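Local coordinates for Mlr6093 protein (Mesorhizobium loti, PDB 2QJ8) that probably acts as a zinc-dependent hydrolase of the succinylglutamate desuccinylase/aspartoacylase family, cleaving carbon-nitrogen bonds in linear amides or ester bonds, at residues Gly144-Cys149 against Ser313-Gln318; Gly56-Gly61 against Thr205-Gly210. All blocks are in the same frame, centred on the assembly; numbering follows the deposited sequence.

Contact 1: residues Gly144-Cys149 against Ser313-Gln318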
loop_
_atom_site.group_PDB
_atom_site.type_symbol
_atom_site.label_atom_id
_atom_site.label_comp_id
_atom_site.label_asym_id
_atom_site.label_seq_id
_atom_site.Cartn_x
_atom_site.Cartn_y
_atom_site.Cartn_z
ATOM N N GLY A 144 -1.965 1.739 -8.683
ATOM C CA GLY A 144 -1.435 2.718 -7.714
ATOM C C GLY A 144 -1.460 2.025 -6.363
ATOM O O GLY A 144 -2.498 1.448 -6.034
ATOM N N PRO A 145 -0.338 2.037 -5.570
ATOM C CA PRO A 145 -0.389 1.364 -4.228
ATOM C C PRO A 145 -1.229 2.094 -3.179
ATOM O O PRO A 145 -1.468 1.574 -2.102
ATOM C CB PRO A 145 1.061 1.345 -3.737
ATOM C CG PRO A 145 1.816 2.093 -4.658
ATOM C CD PRO A 145 0.974 2.667 -5.784
ATOM N N THR A 146 -1.618 3.324 -3.484
ATOM C CA THR A 146 -2.525 4.089 -2.654
ATOM C C THR A 146 -3.992 3.845 -3.047
ATOM O O THR A 146 -4.889 4.508 -2.520
ATOM C CB THR A 146 -2.223 5.551 -2.801
ATOM O OG1 THR A 146 -2.395 5.950 -4.164
ATOM C CG2 THR A 146 -0.811 5.886 -2.302
ATOM N N TRP A 147 -4.242 2.930 -3.989
ATOM C CA TRP A 147 -5.580 2.590 -4.424
ATOM C C TRP A 147 -5.824 1.114 -4.174
ATOM O O TRP A 147 -4.888 0.326 -4.137
ATOM C CB TRP A 147 -5.740 2.771 -5.928
ATOM C CG TRP A 147 -5.815 4.127 -6.448
ATOM C CD1 TRP A 147 -4.763 4.920 -6.823
ATOM C CD2 TRP A 147 -7.002 4.866 -6.741
ATOM N NE1 TRP A 147 -5.227 6.112 -7.315
ATOM C CE2 TRP A 147 -6.601 6.102 -7.289
ATOM C CE3 TRP A 147 -8.367 4.605 -6.598
ATOM C CZ2 TRP A 147 -7.522 7.085 -7.674
ATOM C CZ3 TRP A 147 -9.276 5.563 -6.995
ATOM C CH2 TRP A 147 -8.852 6.793 -7.525
ATOM N N ASP A 148 -7.090 0.784 -3.962
ATOM C CA ASP A 148 -7.571 -0.574 -3.991
ATOM C C ASP A 148 -8.433 -0.554 -5.276
ATOM O O ASP A 148 -9.152 0.412 -5.515
ATOM C CB ASP A 148 -8.446 -0.871 -2.798
ATOM C CG ASP A 148 -8.678 -2.348 -2.596
ATOM O OD1 ASP A 148 -7.977 -3.194 -3.190
ATOM O OD2 ASP A 148 -9.567 -2.690 -1.804
ATOM N N CYS A 149 -8.304 -1.569 -6.120
ATOM C CA CYS A 149 -9.128 -1.686 -7.302
ATOM C C CYS A 149 -9.480 -3.143 -7.531
ATOM O O CYS A 149 -8.815 -4.047 -7.008
ATOM C CB CYS A 149 -8.477 -1.054 -8.532
ATOM S SG CYS A 149 -7.085 -1.932 -9.231
ATOM N N SER A 313 -6.958 4.736 -0.554
ATOM C CA SER A 313 -6.770 4.398 0.846
ATOM C C SER A 313 -6.777 5.727 1.574
ATOM O O SER A 313 -6.651 6.782 0.940
ATOM C CB SER A 313 -5.408 3.749 1.057
ATOM O OG SER A 313 -5.294 2.597 0.229
ATOM N N ALA A 314 -6.948 5.687 2.884
ATOM C CA ALA A 314 -6.897 6.910 3.698
ATOM C C ALA A 314 -5.525 7.571 3.498
ATOM O O ALA A 314 -4.470 6.954 3.749
ATOM C CB ALA A 314 -7.157 6.610 5.144
HETATM N N MSE A 315 -5.530 8.798 2.978
HETATM C CA MSE A 315 -4.291 9.484 2.627
HETATM C C MSE A 315 -4.553 10.960 2.456
HETATM O O MSE A 315 -5.698 11.352 2.289
HETATM C CB MSE A 315 -3.795 8.959 1.264
HETATM C CG MSE A 315 -4.730 9.347 0.060
HETATM SE SE MSE A 315 -4.135 8.786 -1.692
HETATM C CE MSE A 315 -2.284 9.473 -1.627
ATOM N N TYR A 316 -3.473 11.738 2.411
ATOM C CA TYR A 316 -3.559 13.174 2.135
ATOM C C TYR A 316 -3.762 13.382 0.624
ATOM O O TYR A 316 -3.059 12.787 -0.176
ATOM C CB TYR A 316 -2.277 13.904 2.554
ATOM C CG TYR A 316 -1.986 13.903 4.037
ATOM C CD1 TYR A 316 -2.856 14.504 4.927
ATOM C CD2 TYR A 316 -0.810 13.340 4.540
ATOM C CE1 TYR A 316 -2.578 14.527 6.274
ATOM C CE2 TYR A 316 -0.536 13.354 5.876
ATOM C CZ TYR A 316 -1.416 13.943 6.734
ATOM O OH TYR A 316 -1.123 13.953 8.057
ATOM N N VAL A 317 -4.712 14.224 0.241
ATOM C CA VAL A 317 -4.951 14.509 -1.190
ATOM C C VAL A 317 -4.929 16.009 -1.378
ATOM O O VAL A 317 -5.220 16.755 -0.451
ATOM C CB VAL A 317 -6.324 13.986 -1.742
ATOM C CG1 VAL A 317 -6.356 12.441 -1.801
ATOM C CG2 VAL A 317 -7.498 14.587 -0.970
ATOM N N GLN A 318 -4.572 16.432 -2.582
ATOM C CA GLN A 318 -4.647 17.832 -2.988
ATOM C C GLN A 318 -6.035 18.048 -3.555
ATOM O O GLN A 318 -6.828 17.100 -3.694
ATOM C CB GLN A 318 -3.592 18.168 -4.060
ATOM C CG GLN A 318 -2.140 18.170 -3.570
ATOM C CD GLN A 318 -1.840 19.273 -2.549
ATOM O OE1 GLN A 318 -2.639 20.206 -2.340
ATOM N NE2 GLN A 318 -0.675 19.167 -1.899
#
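A type I beta turn from Gly-144 to Trp-147 brings Thr-146 against Ser-313 and Met-315, where the chain passes from strand 306-312 into strand 315-317. The turn is closed by Trp-147 N donating to Gly-144 O at 3.1 Å, with Pro-145 and Thr-146 at its two middle positions. Across the contact, Ser-313 N reaches Thr-146 O at 2.9 Å, nearly straight (N-H...O 166°), although the donor lies 30° away from the carbonyl plane. Ser-313 OG approaches Thr-146 O at 3.4 Å as a second, weak donor, since its hydroxyl is held beside the backbone N.

The main bond carries on the antiparallel pairing of strand 147-149 with strand 306-312: Asp-148 pairs through its backbone with Ile-311, and a step of two residues each way leads to Thr-146 and Ser-313. Thr-146 CA and Ser-313 CA are 5.5 Å apart. Beyond Ser-313 the second segment departs to join a different antiparallel sheet, Met-315 bonding through its backbone to Phe-268 of strand 266-270.

Nonpolar packing is supplied by selenomethionine Met-315, for which one of two deposited conformers is described. Its chain lies roughly at right angles to the Thr-146 side chain, with Met-315 SE 3.9 Å from Thr-146 CB. A bend at the last torsion (chi3 -50°) brings Met-315 CE within 3.9 Å of Thr-146 CG2. Nearby, Ala-314 packs on Gln-60 of the second subunit.

Contact 2: residues Gly56-Gly61 against Thr205-Gly210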
loop_
_atom_site.group_PDB
_atom_site.type_symbol
_atom_site.label_atom_id
_atom_site.label_comp_id
_atom_site.label_asym_id
_atom_site.label_seq_id
_atom_site.Cartn_x
_atom_site.Cartn_y
_atom_site.Cartn_z
ATOM N N GLY A 56 7.624 0.991 -9.559
ATOM C CA GLY A 56 8.333 0.303 -8.481
ATOM C C GLY A 56 7.677 -0.065 -7.157
ATOM O O GLY A 56 8.258 -0.811 -6.344
ATOM N N ASN A 57 6.472 0.413 -6.949
ATOM C CA ASN A 57 5.762 0.144 -5.711
ATOM C C ASN A 57 4.640 -0.928 -5.875
ATOM O O ASN A 57 3.693 -0.944 -5.099
ATOM C CB ASN A 57 5.297 1.496 -5.097
ATOM C CG ASN A 57 4.627 2.476 -6.134
ATOM O OD1 ASN A 57 4.247 2.095 -7.259
ATOM N ND2 ASN A 57 4.459 3.742 -5.710
ATOM N N GLU A 58 4.808 -1.822 -6.852
ATOM C CA GLU A 58 3.839 -2.862 -7.170
ATOM C C GLU A 58 4.604 -4.124 -7.438
ATOM O O GLU A 58 5.243 -4.243 -8.492
ATOM C CB GLU A 58 3.043 -2.458 -8.416
ATOM C CG GLU A 58 1.725 -3.218 -8.627
ATOM C CD GLU A 58 1.865 -4.714 -8.732
ATOM O OE1 GLU A 58 2.581 -5.214 -9.639
ATOM O OE2 GLU A 58 1.247 -5.402 -7.892
ATOM N N LEU A 59 4.564 -5.067 -6.505
ATOM C CA LEU A 59 5.292 -6.297 -6.684
ATOM C C LEU A 59 4.461 -7.498 -7.047
ATOM O O LEU A 59 5.051 -8.506 -7.364
ATOM C CB LEU A 59 6.193 -6.562 -5.490
ATOM C CG LEU A 59 7.463 -5.708 -5.407
ATOM C CD1 LEU A 59 8.458 -5.922 -6.543
ATOM C CD2 LEU A 59 7.144 -4.234 -5.250
ATOM N N GLN A 60 3.137 -7.403 -7.061
ATOM C CA GLN A 60 2.306 -8.595 -7.346
ATOM C C GLN A 60 2.453 -9.047 -8.812
ATOM O O GLN A 60 2.461 -10.236 -9.063
ATOM C CB GLN A 60 0.833 -8.418 -6.930
ATOM C CG GLN A 60 0.588 -7.959 -5.453
ATOM C CD GLN A 60 1.059 -8.937 -4.349
ATOM O OE1 GLN A 60 1.066 -10.152 -4.517
ATOM N NE2 GLN A 60 1.429 -8.377 -3.199
ATOM N N GLY A 61 2.600 -8.088 -9.734
ATOM C CA GLY A 61 2.882 -8.338 -11.146
ATOM C C GLY A 61 4.192 -9.101 -11.316
ATOM O O GLY A 61 4.199 -10.160 -11.919
ATOM N N THR A 205 -3.693 -5.759 -17.161
ATOM C CA THR A 205 -4.372 -6.309 -15.984
ATOM C C THR A 205 -4.030 -5.351 -14.845
ATOM O O THR A 205 -2.898 -4.917 -14.742
ATOM C CB THR A 205 -3.923 -7.714 -15.669
ATOM O OG1 THR A 205 -2.534 -7.685 -15.403
ATOM C CG2 THR A 205 -4.179 -8.644 -16.861
ATOM N N GLU A 206 -4.999 -5.032 -13.998
ATOM C CA GLU A 206 -4.808 -4.004 -12.969
ATOM C C GLU A 206 -4.599 -4.529 -11.573
ATOM O O GLU A 206 -5.421 -5.294 -11.070
ATOM C CB GLU A 206 -5.982 -3.036 -12.956
ATOM C CG GLU A 206 -6.181 -2.251 -14.241
ATOM C CD GLU A 206 -5.032 -1.325 -14.636
ATOM O OE1 GLU A 206 -4.255 -0.871 -13.775
ATOM O OE2 GLU A 206 -4.926 -1.019 -15.846
ATOM N N PHE A 207 -3.500 -4.061 -10.968
ATOM C CA PHE A 207 -3.068 -4.400 -9.607
ATOM C C PHE A 207 -3.062 -3.123 -8.767
ATOM O O PHE A 207 -2.394 -2.148 -9.137
ATOM C CB PHE A 207 -1.652 -5.011 -9.608
ATOM C CG PHE A 207 -1.550 -6.367 -10.298
ATOM C CD1 PHE A 207 -1.423 -6.461 -11.677
ATOM C CD2 PHE A 207 -1.561 -7.553 -9.559
ATOM C CE1 PHE A 207 -1.322 -7.700 -12.296
ATOM C CE2 PHE A 207 -1.446 -8.795 -10.191
ATOM C CZ PHE A 207 -1.350 -8.857 -11.571
ATOM N N GLY A 208 -3.857 -3.116 -7.693
ATOM C CA GLY A 208 -3.933 -1.992 -6.739
ATOM C C GLY A 208 -3.146 -2.386 -5.499
ATOM O O GLY A 208 -2.745 -3.538 -5.365
ATOM N N GLY A 209 -2.915 -1.432 -4.600
ATOM C CA GLY A 209 -2.186 -1.696 -3.356
ATOM C C GLY A 209 -2.960 -2.307 -2.207
ATOM O O GLY A 209 -2.375 -2.542 -1.160
ATOM N N GLY A 210 -4.265 -2.534 -2.370
ATOM C CA GLY A 210 -5.111 -3.144 -1.322
ATOM C C GLY A 210 -5.145 -4.664 -1.422
ATOM O O GLY A 210 -6.109 -5.306 -0.975
#
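Glu-58 and Phe-207 face each other where the loop entering helix 60-75 passes over the end of strand 201-208, and the two segments bury 173 Å² between them, mostly through Glu-58, Gln-60, Gly-61 and Phe-207. Glu-58 is the glutamate of a His-x-x-Glu sequence, a motif that supplies zinc ligands in M14-type relatives, so the site is probably close to the metal centre.

The polar interactions lie within the loop. Glu-58 accepts capping bonds from two backbone amides at the start of the helix, one on each carboxylate oxygen. Gly-61 N meets OE1 of Glu-58 at 2.9 Å on its syn lone pair, with an N-H...O angle of 155°. Gln-60 N is also 2.9 Å from Glu-58 OE2, but approaches from above the carboxylate plane in a more bent bond. With CG anti to the backbone N (chi1 -162°) and a bend at the next torsion, the chain curls back to the amides; the two grips would limit rotation of the group in the conformer described, one of two deposited.

Across the segments the contacts are van der Waals. Glu-58 OE2 lies 3.4 Å from Phe-207 CB, and its carboxylate is inclined 33° to the phenyl plane. Gln-60 touches through CB, 3.7 Å from Phe-207 CD2, while its amide end leads away. Over one ring face, toward the rim, stands Gly-61 N, 4.1 Å from Phe-207 CE2.

The phenyl ring also stacks with Tyr-220 of helix 218-230. Strand 201-208 itself runs between strand 136-144, parallel to it, and antiparallel strand 152-155, and Glu-58 reaches Ser-142 on the former.

Contact 2 is the buried one, its centre about 8 Å from the centre of the chain, against about 17 Å for the partly buried contact 1; the two centres are about 13 Å apart. Strand 136-144, which leads into the turn of contact 1, neighbours the strand carrying Phe-207 of contact 2. Contact 1 extends strand pairing with a backbone bond across the segments, while contact 2 relies on van der Waals packing, with polar atoms of Glu-58 and Gly-61 set against the phenyl group. The two meet directly, with Gly-144 O 3.2 Å from Gly-209 N in a probable hydrogen bond. Both reach the second subunit, where Leu-59 packs on Met-315 of that chain.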